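Local coordinates for protein thiol-disulfide isomerase and thioredoxins (Corynebacterium glutamicum, PDB 3LOR) that probably acts as a thioredoxin-like thiol-disulfide oxidoreductase or isomerase, and binds calcium, at residues A99-R104 and R108-M113; Q15-V18 and G22-N25; R132-Q137 and G151-E156. All blocks are in the same frame, centred on the assembly; numbering follows the deposited sequence.

Interaction 1. Residues A99-R104 and R108-M113; sequences AVDMPR and RIPSTM
The side chain of Asp101 overlaps that of Pro110, the two crossing at about a right angle, with Asp101 OD2 3.3 Å from Pro110 CB. From there the acid reaches the N-terminal turn of helix 111-115. Each of its oxygens turns its syn lone pair to a different backbone amide: Thr112 N gives its hydrogen to Asp101 OD1 at 2.8 Å, and Met113 N to Asp101 OD2 at 3.1 Å. Asp101 OD1 takes a second hydrogen from Thr112 OG1, which comes in 57° above the carboxylate plane. Asp101 CG lies trans to its backbone N (chi1 -169°), and this swings the acid toward the helix. Strand 98-101 of the thioredoxin-type sheet thus ends in an acidic side chain set against the start of the next helix, with Pro110 as the N-cap residue; the helix N-terminus would probably stabilise the negative charge. Ser72 OG is a further partner of Asp101 OD2. The next amide back, Ser111 N, binds Met102 O at 2.8 Å in an almost straight bond of 169°. Both hydroxyls of this turn also meet Asp13, a residue of the calcium site seen in this protein: Ser111 OG at the Asp13 carboxylate, Thr112 OG1 at the Asp13 amide. Farther along the loop Arg104 bends at chi3, and its NH1 donates to Ile109 O over 2.9 Å, from a position tilted off the carbonyl plane. Its aliphatic part, meanwhile, covers the backbone of Ser111, Arg104 CD lying 3.7 Å from Ser111 N.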
loop_
_atom_site.group_PDB
_atom_site.type_symbol
_atom_site.label_atom_id
_atom_site.label_comp_id
_atom_site.label_asym_id
_atom_site.label_seq_id
_atom_site.Cartn_x
_atom_site.Cartn_y
_atom_site.Cartn_z
ATOM N N ALA A 99 4.610 26.098 12.206
ATOM C CA ALA A 99 4.944 26.843 13.373
ATOM C C ALA A 99 5.637 25.983 14.383
ATOM O O ALA A 99 5.443 24.812 14.453
ATOM C CB ALA A 99 3.751 27.441 13.964
ATOM N N VAL A 100 6.446 26.618 15.180
ATOM C CA VAL A 100 7.158 26.014 16.253
ATOM C C VAL A 100 6.409 26.351 17.550
ATOM O O VAL A 100 6.210 27.477 17.865
ATOM C CB VAL A 100 8.553 26.614 16.270
ATOM C CG1 VAL A 100 9.350 26.178 17.442
ATOM C CG2 VAL A 100 9.261 26.337 14.998
ATOM N N ASP A 101 6.004 25.334 18.275
ATOM C CA ASP A 101 5.298 25.435 19.535
ATOM C C ASP A 101 6.182 26.139 20.563
ATOM O O ASP A 101 7.314 25.838 20.694
ATOM C CB ASP A 101 4.905 24.012 19.966
ATOM C CG ASP A 101 3.924 23.954 21.137
ATOM O OD1 ASP A 101 3.553 24.969 21.672
ATOM O OD2 ASP A 101 3.575 22.857 21.541
HETATM N N MSE A 102 5.650 27.103 21.270
HETATM C CA MSE A 102 6.426 27.854 22.212
HETATM C C MSE A 102 6.891 27.006 23.350
HETATM O O MSE A 102 6.142 26.324 23.982
HETATM C CB MSE A 102 5.601 28.990 22.765
HETATM C CG MSE A 102 6.291 29.773 23.872
HETATM SE SE MSE A 102 7.586 30.917 23.152
HETATM C CE MSE A 102 6.381 32.154 22.577
ATOM N N PRO A 103 8.172 27.037 23.566
ATOM C CA PRO A 103 8.773 26.308 24.655
ATOM C C PRO A 103 8.473 26.958 25.993
ATOM O O PRO A 103 8.283 28.137 26.060
ATOM C CB PRO A 103 10.234 26.382 24.322
ATOM C CG PRO A 103 10.352 27.477 23.525
ATOM C CD PRO A 103 9.181 27.650 22.729
ATOM N N ARG A 104 8.395 26.153 27.024
ATOM C CA ARG A 104 8.214 26.608 28.382
ATOM C C ARG A 104 9.506 26.424 29.146
ATOM O O ARG A 104 10.063 25.370 29.163
ATOM C CB ARG A 104 7.113 25.819 29.073
ATOM C CG ARG A 104 5.733 25.996 28.534
ATOM C CD ARG A 104 4.928 24.761 28.735
ATOM N NE ARG A 104 4.703 24.511 30.125
ATOM C CZ ARG A 104 4.806 23.355 30.744
ATOM N NH1 ARG A 104 5.105 22.262 30.119
ATOM N NH2 ARG A 104 4.568 23.312 32.026
ATOM N N ARG A 108 10.375 20.189 29.385
ATOM C CA ARG A 108 10.376 19.552 28.089
ATOM C C ARG A 108 9.123 19.722 27.212
ATOM O O ARG A 108 9.236 19.800 26.037
ATOM C CB ARG A 108 10.721 18.090 28.233
ATOM C CG ARG A 108 12.101 17.849 28.611
ATOM C CD ARG A 108 12.550 16.562 28.090
ATOM N NE ARG A 108 12.668 15.606 29.137
ATOM C CZ ARG A 108 11.646 14.957 29.635
ATOM N NH1 ARG A 108 10.458 15.165 29.140
ATOM N NH2 ARG A 108 11.808 14.080 30.598
ATOM N N ILE A 109 7.945 19.750 27.808
ATOM C CA ILE A 109 6.723 19.851 27.058
ATOM C C ILE A 109 6.451 21.295 26.746
ATOM O O ILE A 109 6.429 22.094 27.600
ATOM C CB ILE A 109 5.518 19.299 27.803
ATOM C CG1 ILE A 109 5.761 17.911 28.378
ATOM C CG2 ILE A 109 4.327 19.295 26.929
ATOM C CD1 ILE A 109 6.280 16.936 27.479
ATOM N N PRO A 110 6.264 21.597 25.486
ATOM C CA PRO A 110 5.909 22.922 25.008
ATOM C C PRO A 110 4.449 23.315 25.240
ATOM O O PRO A 110 3.618 22.530 25.581
ATOM C CB PRO A 110 6.247 22.862 23.530
ATOM C CG PRO A 110 6.220 21.521 23.201
ATOM C CD PRO A 110 6.522 20.695 24.378
ATOM N N SER A 111 4.222 24.592 25.081
ATOM C CA SER A 111 3.060 25.273 25.549
ATOM C C SER A 111 1.722 24.882 24.979
ATOM O O SER A 111 0.848 24.586 25.714
ATOM C CB SER A 111 3.254 26.738 25.304
ATOM O OG SER A 111 2.415 27.460 26.114
ATOM N N THR A 112 1.603 24.828 23.672
ATOM C CA THR A 112 0.395 24.397 23.023
ATOM C C THR A 112 0.110 22.956 23.364
ATOM O O THR A 112 -0.988 22.600 23.662
ATOM C CB THR A 112 0.429 24.632 21.501
ATOM O OG1 THR A 112 0.776 25.970 21.225
ATOM C CG2 THR A 112 -0.881 24.372 20.890
HETATM N N MSE A 113 1.129 22.145 23.372
HETATM C CA MSE A 113 0.993 20.756 23.698
HETATM C C MSE A 113 0.493 20.518 25.118
HETATM O O MSE A 113 -0.334 19.685 25.329
HETATM C CB MSE A 113 2.319 20.038 23.449
HETATM C CG MSE A 113 2.413 18.579 23.886
HETATM SE SE MSE A 113 3.867 17.578 23.145
HETATM C CE MSE A 113 3.800 16.217 24.261
HETATM O O HOH W 1 9.175 23.250 26.611
#

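Interaction 2. Residues Q15-V18 and G22-N25; sequences QEWV and GLSN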
loop_
_atom_site.group_PDB
_atom_site.type_symbol
_atom_site.label_atom_id
_atom_site.label_comp_id
_atom_site.label_asym_id
_atom_site.label_seq_id
_atom_site.Cartn_x
_atom_site.Cartn_y
_atom_site.Cartn_z
ATOM N N GLN A 15 6.286 30.093 19.163
ATOM C CA GLN A 15 7.555 30.788 19.194
ATOM C C GLN A 15 7.918 31.465 17.886
ATOM O O GLN A 15 8.312 32.594 17.890
ATOM C CB GLN A 15 8.670 29.877 19.668
ATOM C CG GLN A 15 10.072 30.330 19.390
ATOM C CD GLN A 15 11.113 29.383 19.920
ATOM O OE1 GLN A 15 11.369 28.367 19.355
ATOM N NE2 GLN A 15 11.717 29.732 21.009
ATOM N N GLU A 16 7.788 30.779 16.776
ATOM C CA GLU A 16 7.995 31.405 15.493
ATOM C C GLU A 16 7.353 30.656 14.345
ATOM O O GLU A 16 7.134 29.486 14.439
ATOM C CB GLU A 16 9.483 31.549 15.228
ATOM C CG GLU A 16 10.216 30.261 15.321
ATOM C CD GLU A 16 11.691 30.405 15.198
ATOM O OE1 GLU A 16 12.363 30.321 16.231
ATOM O OE2 GLU A 16 12.183 30.578 14.075
ATOM N N TRP A 17 7.088 31.352 13.258
ATOM C CA TRP A 17 6.636 30.721 12.051
ATOM C C TRP A 17 7.801 30.589 11.071
ATOM O O TRP A 17 8.355 31.520 10.609
ATOM C CB TRP A 17 5.498 31.490 11.429
ATOM C CG TRP A 17 4.209 31.513 12.128
ATOM C CD1 TRP A 17 3.823 32.379 13.073
ATOM C CD2 TRP A 17 3.104 30.662 11.899
ATOM N NE1 TRP A 17 2.568 32.123 13.467
ATOM C CE2 TRP A 17 2.092 31.069 12.751
ATOM C CE3 TRP A 17 2.879 29.584 11.065
ATOM C CZ2 TRP A 17 0.878 30.440 12.790
ATOM C CZ3 TRP A 17 1.713 28.988 11.097
ATOM C CH2 TRP A 17 0.717 29.395 11.958
ATOM N N VAL A 18 8.194 29.375 10.844
ATOM C CA VAL A 18 9.387 29.026 10.130
ATOM C C VAL A 18 9.494 29.284 8.630
ATOM O O VAL A 18 10.540 29.583 8.144
ATOM C CB VAL A 18 9.788 27.628 10.504
ATOM C CG1 VAL A 18 10.317 26.922 9.374
ATOM C CG2 VAL A 18 10.744 27.674 11.647
ATOM N N GLY A 22 2.999 34.604 9.613
ATOM C CA GLY A 22 2.109 34.062 10.602
ATOM C C GLY A 22 0.650 34.264 10.321
ATOM O O GLY A 22 0.271 35.197 9.680
ATOM N N LEU A 23 -0.162 33.369 10.833
ATOM C CA LEU A 23 -1.586 33.410 10.629
ATOM C C LEU A 23 -2.307 33.729 11.901
ATOM O O LEU A 23 -2.006 33.191 12.916
ATOM C CB LEU A 23 -2.075 32.066 10.133
ATOM C CG LEU A 23 -1.489 31.438 8.893
ATOM C CD1 LEU A 23 -1.529 29.971 9.040
ATOM C CD2 LEU A 23 -2.305 31.846 7.776
ATOM N N SER A 24 -3.291 34.583 11.823
ATOM C CA SER A 24 -4.147 34.846 12.940
ATOM C C SER A 24 -5.400 34.028 12.874
ATOM O O SER A 24 -5.738 33.484 11.859
ATOM C CB SER A 24 -4.501 36.305 13.007
ATOM O OG SER A 24 -5.255 36.682 11.900
ATOM N N ASN A 25 -6.110 33.989 13.981
ATOM C CA ASN A 25 -7.399 33.352 14.032
ATOM C C ASN A 25 -8.353 34.044 13.098
ATOM O O ASN A 25 -9.232 33.429 12.574
ATOM C CB ASN A 25 -7.962 33.273 15.441
ATOM C CG ASN A 25 -7.317 32.204 16.259
ATOM O OD1 ASN A 25 -6.752 31.277 15.758
ATOM N ND2 ASN A 25 -7.405 32.339 17.520
#
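The indole of Trp17 is packed on both faces. Over one lies the backbone of Gly22 and Leu23; on the opposite one Ala99 CB, from the neighbouring strand 98-101, stands 3.7 Å directly above Trp17 CE3. Gly22 CA sits 3.4 Å from the centroid of the five-membered ring, 9° off the ring normal, which makes this a CH-pi contact. The chain then runs on across the ring, bringing Leu23 N to 3.7 Å from Trp17 CZ2. At the far rim, over the same face as Gly22, Leu23 CD1 reaches Trp17 CH2 at 3.7 Å, the two side chains crossing at about a right angle. Trp17 CG lies trans to its own carbonyl carbon (chi1 -68°), which carries the indole off strand 14-17 toward the loop. That loop turns back past the edge strand and leads into helix 25-28, where Ser24 is the N-cap residue. Pro97 and Ile68 also touch both Trp17 and Leu23, so the indole and the leucine share a common apolar patch on the sheet. No hydrogen bond or salt bridge crosses between 15-18 and 22-25. The contact therefore rests on dispersion and on the attraction of a glycine C-H, probably made slightly positive by its flanking amides, for the electron-rich indole, forces that depend on close fit.

Interaction 3. Residues R132-Q137 and G151-E156; sequences RIRQVQ and GSLLSE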
loop_
_atom_site.group_PDB
_atom_site.type_symbol
_atom_site.label_atom_id
_atom_site.label_comp_id
_atom_site.label_asym_id
_atom_site.label_seq_id
_atom_site.Cartn_x
_atom_site.Cartn_y
_atom_site.Cartn_z
ATOM N N ARG A 132 -13.347 27.010 16.580
ATOM C CA ARG A 132 -13.372 26.261 17.794
ATOM C C ARG A 132 -12.978 24.812 17.630
ATOM O O ARG A 132 -13.265 24.235 16.646
ATOM C CB ARG A 132 -14.643 26.529 18.588
ATOM C CG ARG A 132 -15.828 25.831 18.203
ATOM C CD ARG A 132 -17.045 26.692 18.427
ATOM N NE ARG A 132 -17.917 26.548 17.291
ATOM C CZ ARG A 132 -19.211 26.795 17.258
ATOM N NH1 ARG A 132 -19.858 27.244 18.305
ATOM N NH2 ARG A 132 -19.864 26.596 16.144
ATOM N N ILE A 133 -12.250 24.276 18.582
ATOM C CA ILE A 133 -11.716 22.944 18.486
ATOM C C ILE A 133 -12.810 21.912 18.573
ATOM O O ILE A 133 -13.619 21.937 19.454
ATOM C CB ILE A 133 -10.676 22.731 19.560
ATOM C CG1 ILE A 133 -9.466 23.561 19.244
ATOM C CG2 ILE A 133 -10.244 21.302 19.653
ATOM C CD1 ILE A 133 -8.681 23.820 20.347
ATOM N N ARG A 134 -12.839 21.037 17.599
ATOM C CA ARG A 134 -13.862 20.039 17.532
ATOM C C ARG A 134 -13.398 18.614 17.659
ATOM O O ARG A 134 -14.152 17.774 18.039
ATOM C CB ARG A 134 -14.689 20.234 16.285
ATOM C CG ARG A 134 -15.233 21.598 16.152
ATOM C CD ARG A 134 -16.474 21.799 16.927
ATOM N NE ARG A 134 -17.519 20.906 16.494
ATOM C CZ ARG A 134 -18.375 21.166 15.527
ATOM N NH1 ARG A 134 -18.340 22.302 14.906
ATOM N NH2 ARG A 134 -19.271 20.284 15.205
ATOM N N GLN A 135 -12.157 18.351 17.312
ATOM C CA GLN A 135 -11.550 17.056 17.492
ATOM C C GLN A 135 -10.104 17.155 17.823
ATOM O O GLN A 135 -9.439 17.949 17.274
ATOM C CB GLN A 135 -11.636 16.259 16.219
ATOM C CG GLN A 135 -12.967 15.782 15.879
ATOM C CD GLN A 135 -13.340 14.531 16.590
ATOM O OE1 GLN A 135 -12.513 13.736 16.963
ATOM N NE2 GLN A 135 -14.598 14.352 16.765
ATOM N N VAL A 136 -9.632 16.305 18.712
ATOM C CA VAL A 136 -8.239 16.106 18.951
ATOM C C VAL A 136 -7.982 14.633 18.921
ATOM O O VAL A 136 -8.568 13.919 19.673
ATOM C CB VAL A 136 -7.825 16.632 20.289
ATOM C CG1 VAL A 136 -6.401 16.457 20.480
ATOM C CG2 VAL A 136 -8.162 18.026 20.411
ATOM N N GLN A 137 -7.112 14.188 18.036
ATOM C CA GLN A 137 -6.821 12.792 17.861
ATOM C C GLN A 137 -5.343 12.462 17.871
ATOM O O GLN A 137 -4.600 13.005 17.119
ATOM C CB GLN A 137 -7.447 12.330 16.568
ATOM C CG GLN A 137 -7.335 10.874 16.318
ATOM C CD GLN A 137 -8.569 10.275 15.688
ATOM O OE1 GLN A 137 -9.576 10.936 15.506
ATOM N NE2 GLN A 137 -8.488 9.022 15.351
ATOM N N GLY A 151 -15.177 16.619 5.987
ATOM C CA GLY A 151 -16.302 16.838 5.140
ATOM C C GLY A 151 -17.440 17.294 5.989
ATOM O O GLY A 151 -18.166 18.139 5.611
ATOM N N SER A 152 -17.574 16.715 7.150
ATOM C CA SER A 152 -18.594 17.073 8.071
ATOM C C SER A 152 -18.493 18.510 8.620
ATOM O O SER A 152 -19.462 19.182 8.710
ATOM C CB SER A 152 -18.583 16.048 9.180
ATOM O OG SER A 152 -19.324 16.431 10.266
ATOM N N LEU A 153 -17.299 18.957 8.957
ATOM C CA LEU A 153 -17.075 20.324 9.403
ATOM C C LEU A 153 -17.333 21.336 8.336
ATOM O O LEU A 153 -17.858 22.365 8.590
ATOM C CB LEU A 153 -15.693 20.508 9.970
ATOM C CG LEU A 153 -15.416 19.726 11.221
ATOM C CD1 LEU A 153 -14.019 19.754 11.546
ATOM C CD2 LEU A 153 -16.194 20.235 12.321
ATOM N N LEU A 154 -16.956 20.992 7.127
ATOM C CA LEU A 154 -17.091 21.855 5.990
ATOM C C LEU A 154 -18.507 22.202 5.680
ATOM O O LEU A 154 -18.764 23.269 5.251
ATOM C CB LEU A 154 -16.429 21.267 4.769
ATOM C CG LEU A 154 -14.941 21.494 4.672
ATOM C CD1 LEU A 154 -14.371 20.609 3.691
ATOM C CD2 LEU A 154 -14.616 22.894 4.388
ATOM N N SER A 155 -19.429 21.305 5.914
ATOM C CA SER A 155 -20.792 21.538 5.502
ATOM C C SER A 155 -21.698 21.932 6.632
ATOM O O SER A 155 -22.857 22.076 6.439
ATOM C CB SER A 155 -21.364 20.305 4.829
ATOM O OG SER A 155 -21.767 19.367 5.788
ATOM N N GLU A 156 -21.169 22.098 7.817
ATOM C CA GLU A 156 -21.988 22.484 8.927
ATOM C C GLU A 156 -22.507 23.854 8.673
ATOM O O GLU A 156 -21.770 24.737 8.254
ATOM C CB GLU A 156 -21.176 22.521 10.180
ATOM C CG GLU A 156 -21.487 21.468 11.144
ATOM C CD GLU A 156 -20.678 21.658 12.379
ATOM O OE1 GLU A 156 -19.970 22.658 12.432
ATOM O OE2 GLU A 156 -20.735 20.833 13.289
#
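A two-pronged salt bridge joins Arg134 to Glu156 edge to edge and almost flat, the guanidinium and carboxylate planes being 18° apart. Arg134 NH1 donates to the syn lone pair of Glu156 OE1 at 3.0 Å and 166°. Beside it, Arg134 NH2 donates to Glu156 OE2 over 2.5 Å, an unusually short separation whose exact value is doubtful. A weak third bond links Arg134 NH1 to Glu156 OE2. Asp128 provides a second carboxylate, bound by Arg134 NH1 and also by Arg132 NE, so the guanidinium is shared between two acids, which should restrain its rotation. The bridge ties edge strand 133-138 to the chain just beyond helix 143-154, the closing strand and helix of the thioredoxin-type domain. Arg134 and Gln135 both face Leu126 of the adjoining strand in a classic beta bulge. The Arg134 chain folds at chi2 (-83°) and chi3, bringing its flat end over Leu153: Leu153 CD2 is centred above one guanidinium face, 3.9 Å from Arg134 NH1. Beneath, Leu153 packs on Leu126 and Val32 of the sheet, while Ser152 and Ser155 hydrogen-bond with Ser155 and Ser152 of a second subunit.

The three contacts follow one another along the chain in the order interaction 2, interaction 1, interaction 3, and all reach one mixed sheet. Interactions 1 and 2 are neighbours, their centres about 13 Å apart: strands 14-17 and 98-101 pair through backbone hydrogen bonds between Val100 and both Gln15 and Glu16, and Pro103 packs on Gln15. Interaction 3 lies at the other edge, on strand 133-138, with its centre about 23 Å from that of interaction 1 and about 21 Å from that of interaction 2. The contacts thus tie loops and helices to both outermost strands and to strand 98-101 beside one of them, one edge near the calcium-site residues and the other beside a subunit interface.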